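Local structure of putative uncharacterized protein (Chaetomium thermophilum var. thermophilum DSM 1495, 5M43) at residues Met105-Val111 / Arg150-Asn156. The protein probably removes phosphate from phosphotyrosine and phosphoserine or phosphothreonine of proteins, through the dual-specificity phosphatase domain of Yvh1 that makes up this chain. Numbering follows the deposited sequence.
With NO3 (nitrate ion), chain B.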
ATOM      1  N   MET A 105      -3.813  -9.984  -7.069  1.00 24.04           N
ATOM      2  CA  MET A 105      -3.794  -9.388  -8.402  1.00 21.78           C
ATOM      3  C   MET A 105      -3.088  -8.051  -8.442  1.00 23.73           C
ATOM      4  O   MET A 105      -2.797  -7.586  -9.553  1.00 22.83           O
ATOM      5  CB  MET A 105      -5.221  -9.181  -8.931  1.00 21.72           C
ATOM      6  CG  MET A 105      -6.089 -10.439  -9.100  1.00 26.45           C
ATOM      7  SD  MET A 105      -7.748 -10.008  -9.576  1.00 34.08           S
ATOM      8  CE  MET A 105      -7.383  -9.208 -11.142  1.00 37.67           C
ATOM      9  N   GLY A 106      -2.721  -7.443  -7.289  1.00 21.24           N
ATOM     10  CA  GLY A 106      -2.297  -6.064  -7.347  1.00 19.33           C
ATOM     11  C   GLY A 106      -3.384  -5.129  -7.820  1.00 20.76           C
ATOM     12  O   GLY A 106      -3.092  -4.125  -8.492  1.00 19.91           O
ATOM     13  N   LYS A 107      -4.636  -5.400  -7.426  1.00 20.95           N
ATOM     14  CA  LYS A 107      -5.809  -4.668  -7.881  1.00 21.50           C
ATOM     15  C   LYS A 107      -6.572  -4.047  -6.723  1.00 22.02           C
ATOM     16  O   LYS A 107      -6.934  -2.870  -6.790  1.00 20.75           O
ATOM     17  CB  LYS A 107      -6.790  -5.583  -8.672  1.00 22.63           C
ATOM     18  CG  LYS A 107      -8.088  -4.904  -9.004  1.00 23.57           C
ATOM     19  CD  LYS A 107      -8.968  -5.895  -9.771  1.00 26.88           C
ATOM     20  CE  LYS A 107     -10.289  -5.267 -10.080  1.00 32.84           C
ATOM     21  NZ  LYS A 107     -11.261  -6.336 -10.673  1.00 37.00           N
ATOM     22  N   SER A 108      -6.867  -4.826  -5.681  1.00 20.86           N
ATOM     23  CA  SER A 108      -7.844  -4.407  -4.674  1.00 20.12           C
ATOM     24  C   SER A 108      -7.221  -4.322  -3.280  1.00 20.15           C
ATOM     25  O   SER A 108      -7.154  -3.232  -2.687  1.00 20.78           O
ATOM     26  CB  SER A 108      -9.031  -5.378  -4.730  1.00 21.90           C
ATOM     27  OG  SER A 108      -9.996  -4.988  -3.735  1.00 24.36           O
ATOM     28  N   ARG A 109      -6.723  -5.431  -2.740  1.00 20.80           N
ATOM     29  CA  ARG A 109      -6.188  -5.401  -1.371  1.00 21.12           C
ATOM     30  C   ARG A 109      -4.951  -4.473  -1.264  1.00 21.84           C
ATOM     31  O   ARG A 109      -4.904  -3.586  -0.409  1.00 19.30           O
ATOM     32  CB  ARG A 109      -5.834  -6.805  -0.915  1.00 29.74           C
ATOM     33  CG  ARG A 109      -7.098  -7.597  -0.465  1.00 31.29           C
ATOM     34  CD  ARG A 109      -6.721  -9.012  -0.273  1.00 32.25           C
ATOM     35  NE  ARG A 109      -6.612  -9.684  -1.586  1.00 32.54           N
ATOM     36  CZ  ARG A 109      -6.563 -11.007  -1.717  1.00 36.18           C
ATOM     37  NH1 ARG A 109      -6.608 -11.784  -0.631  1.00 34.93           N
ATOM     38  NH2 ARG A 109      -6.494 -11.573  -2.958  1.00 34.24           N
ATOM     39  N   SER A 110      -3.927  -4.702  -2.092  1.00 20.34           N
ATOM     40  CA  SER A 110      -2.698  -3.920  -1.984  1.00 17.94           C
ATOM     41  C   SER A 110      -2.955  -2.451  -2.324  1.00 20.20           C
ATOM     42  O   SER A 110      -2.344  -1.556  -1.739  1.00 19.91           O
ATOM     43  CB  SER A 110      -1.581  -4.481  -2.922  1.00 19.78           C
ATOM     44  OG  SER A 110      -2.123  -4.590  -4.214  1.00 19.20           O
ATOM     45  N   VAL A 111      -3.825  -2.207  -3.311  1.00 17.58           N
ATOM     46  CA  VAL A 111      -4.118  -0.848  -3.734  1.00 18.69           C
ATOM     47  C   VAL A 111      -4.801  -0.102  -2.600  1.00 19.47           C
ATOM     48  O   VAL A 111      -4.583   1.100  -2.418  1.00 19.00           O
ATOM     49  CB  VAL A 111      -4.980  -0.884  -5.017  1.00 20.75           C
ATOM     50  CG1 VAL A 111      -5.548   0.478  -5.425  1.00 21.93           C
ATOM     51  CG2 VAL A 111      -4.111  -1.382  -6.192  1.00 18.93           C
ATOM     52  N   ARG A 150      -0.533   1.900 -12.158  1.00 18.98           N
ATOM     53  CA  ARG A 150      -1.110   0.564 -11.978  1.00 18.45           C
ATOM     54  C   ARG A 150      -2.536   0.634 -12.525  1.00 19.30           C
ATOM     55  O   ARG A 150      -3.508   0.714 -11.770  1.00 20.30           O
ATOM     56  CB  ARG A 150      -1.071   0.164 -10.489  1.00 20.45           C
ATOM     57  CG  ARG A 150      -1.549  -1.270 -10.227  1.00 21.88           C
ATOM     58  CD  ARG A 150      -0.500  -2.277 -10.687  1.00 20.84           C
ATOM     59  NE  ARG A 150      -0.914  -3.694 -10.369  1.00 20.80           N
ATOM     60  CZ  ARG A 150      -0.193  -4.750 -10.777  1.00 22.25           C
ATOM     61  NH1 ARG A 150       0.947  -4.526 -11.484  1.00 21.40           N
ATOM     62  NH2 ARG A 150      -0.547  -6.013 -10.531  1.00 21.96           N
ATOM     63  N   PRO A 151      -2.704   0.596 -13.842  1.00 21.04           N
ATOM     64  CA  PRO A 151      -4.032   0.864 -14.402  1.00 21.90           C
ATOM     65  C   PRO A 151      -5.102  -0.144 -13.964  1.00 25.26           C
ATOM     66  O   PRO A 151      -6.289   0.228 -13.957  1.00 26.55           O
ATOM     67  CB  PRO A 151      -3.793   0.831 -15.932  1.00 27.74           C
ATOM     68  CG  PRO A 151      -2.386   0.281 -16.108  1.00 28.03           C
ATOM     69  CD  PRO A 151      -1.629   0.580 -14.864  1.00 22.03           C
ATOM     70  N   ILE A 152      -4.742  -1.390 -13.594  1.00 20.15           N
ATOM     71  CA  ILE A 152      -5.791  -2.337 -13.157  1.00 21.50           C
ATOM     72  C   ILE A 152      -6.302  -2.033 -11.751  1.00 23.13           C
ATOM     73  O   ILE A 152      -7.315  -2.668 -11.343  1.00 23.54           O
ATOM     74  CB  ILE A 152      -5.290  -3.790 -13.169  1.00 24.86           C
ATOM     75  CG1 ILE A 152      -6.437  -4.812 -13.189  1.00 35.44           C
ATOM     76  CG2 ILE A 152      -4.289  -4.050 -12.049  1.00 26.79           C
ATOM     77  CD1 ILE A 152      -5.945  -6.221 -13.300  1.00 41.89           C
ATOM     78  N   ALA A 153      -5.709  -1.060 -11.053  1.00 21.21           N
ATOM     79  CA  ALA A 153      -6.108  -0.777  -9.667  1.00 19.51           C
ATOM     80  C   ALA A 153      -7.608  -0.547  -9.558  1.00 23.34           C
ATOM     81  O   ALA A 153      -8.208   0.161 -10.376  1.00 23.87           O
ATOM     82  CB  ALA A 153      -5.352   0.471  -9.186  1.00 18.57           C
ATOM     83  N   GLY A 154      -8.219  -1.142  -8.517  1.00 22.22           N
ATOM     84  CA  GLY A 154      -9.640  -1.042  -8.339  1.00 24.50           C
ATOM     85  C   GLY A 154     -10.084  -1.789  -7.105  1.00 23.97           C
ATOM     86  O   GLY A 154     -10.547  -2.926  -7.191  1.00 26.17           O
ATOM     87  N   PRO A 155     -10.047  -1.135  -5.941  1.00 22.72           N
ATOM     88  CA  PRO A 155     -10.540  -1.809  -4.727  1.00 22.69           C
ATOM     89  C   PRO A 155     -12.010  -2.151  -4.816  1.00 25.23           C
ATOM     90  O   PRO A 155     -12.838  -1.431  -5.410  1.00 25.38           O
ATOM     91  CB  PRO A 155     -10.301  -0.789  -3.591  1.00 21.22           C
ATOM     92  CG  PRO A 155      -9.152   0.166  -4.186  1.00 21.58           C
ATOM     93  CD  PRO A 155      -9.512   0.209  -5.665  1.00 23.01           C
ATOM     94  N   ASN A 156     -12.346  -3.235  -4.148  1.00 23.65           N
ATOM     95  CA  ASN A 156     -13.739  -3.657  -4.127  1.00 25.48           C
ATOM     96  C   ASN A 156     -14.585  -2.610  -3.374  1.00 26.75           C
ATOM     97  O   ASN A 156     -14.052  -1.756  -2.673  1.00 26.50           O
ATOM     98  CB  ASN A 156     -13.842  -5.081  -3.544  1.00 26.73           C
ATOM     99  CG  ASN A 156     -13.750  -5.161  -2.024  1.00 25.99           C
ATOM    100  OD1 ASN A 156     -14.441  -4.454  -1.295  1.00 26.38           O
ATOM    101  ND2 ASN A 156     -12.923  -6.070  -1.539  1.00 26.61           N
TER
HETATM  102  N   NO3 B 301      -6.471  -8.478  -5.027  1.00 27.77           N
HETATM  103  O1  NO3 B 301      -6.342  -7.673  -5.990  1.00 24.37           O
HETATM  104  O2  NO3 B 301      -5.955  -9.623  -5.083  1.00 27.56           O
HETATM  105  O3  NO3 B 301      -6.971  -8.055  -3.947  1.00 24.88           O
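Arg150 lays the edge of its guanidinium against two successive carbonyls: NE gives a nearly straight bond to Gly106 O (2.9 Å, 167°), and NH2 bonds Met105 O at 2.9 Å, with both oxygens close to the guanidinium plane. CG is anti to the backbone N (chi1 -175°) and the chain kinks at chi2 (74°), which turns this edge to the loop. A leucine in place of Arg150 would probably leave both carbonyls without these donors and the turn at Gly106 freer to shift. The carbonyls belong to the P-loop, the Cys-x5-Arg signature of protein tyrosine phosphatases running from Cys103 to Arg109. The backbone N-H groups of Met105, Lys107, Ser108 and Arg109 converge on a nitrate, probably from the crystallisation liquor, which occupies the cradle where this family binds phosphate. Arg109 closes the cradle edge-on, NE to nitrate O3 and NH2 to nitrate O2, while its NH1 bonds Ile59 O. Further along, Gly154 N donates to Lys107 O (2.8 Å). The extended aliphatic chain of Lys107 runs past Ile152 O, with Lys107 CG 3.3 Å from that oxygen. Met105 CE meets Ile152 CD1 at 4.0 Å, the two side chains crossing at about a right angle. On the buried side both methyls of Val111 pack on Ala153 CB, CG2 at 3.7 Å, and CG1 also reaches Pro155 CG. Ser108 OG accepts from Asn156 N at 3.0 Å and also bonds Asp61 OD1, an oxygen shared with Asn156 ND2; Asn156 OD1 in turn caps helix 157-168 through Phe159 N.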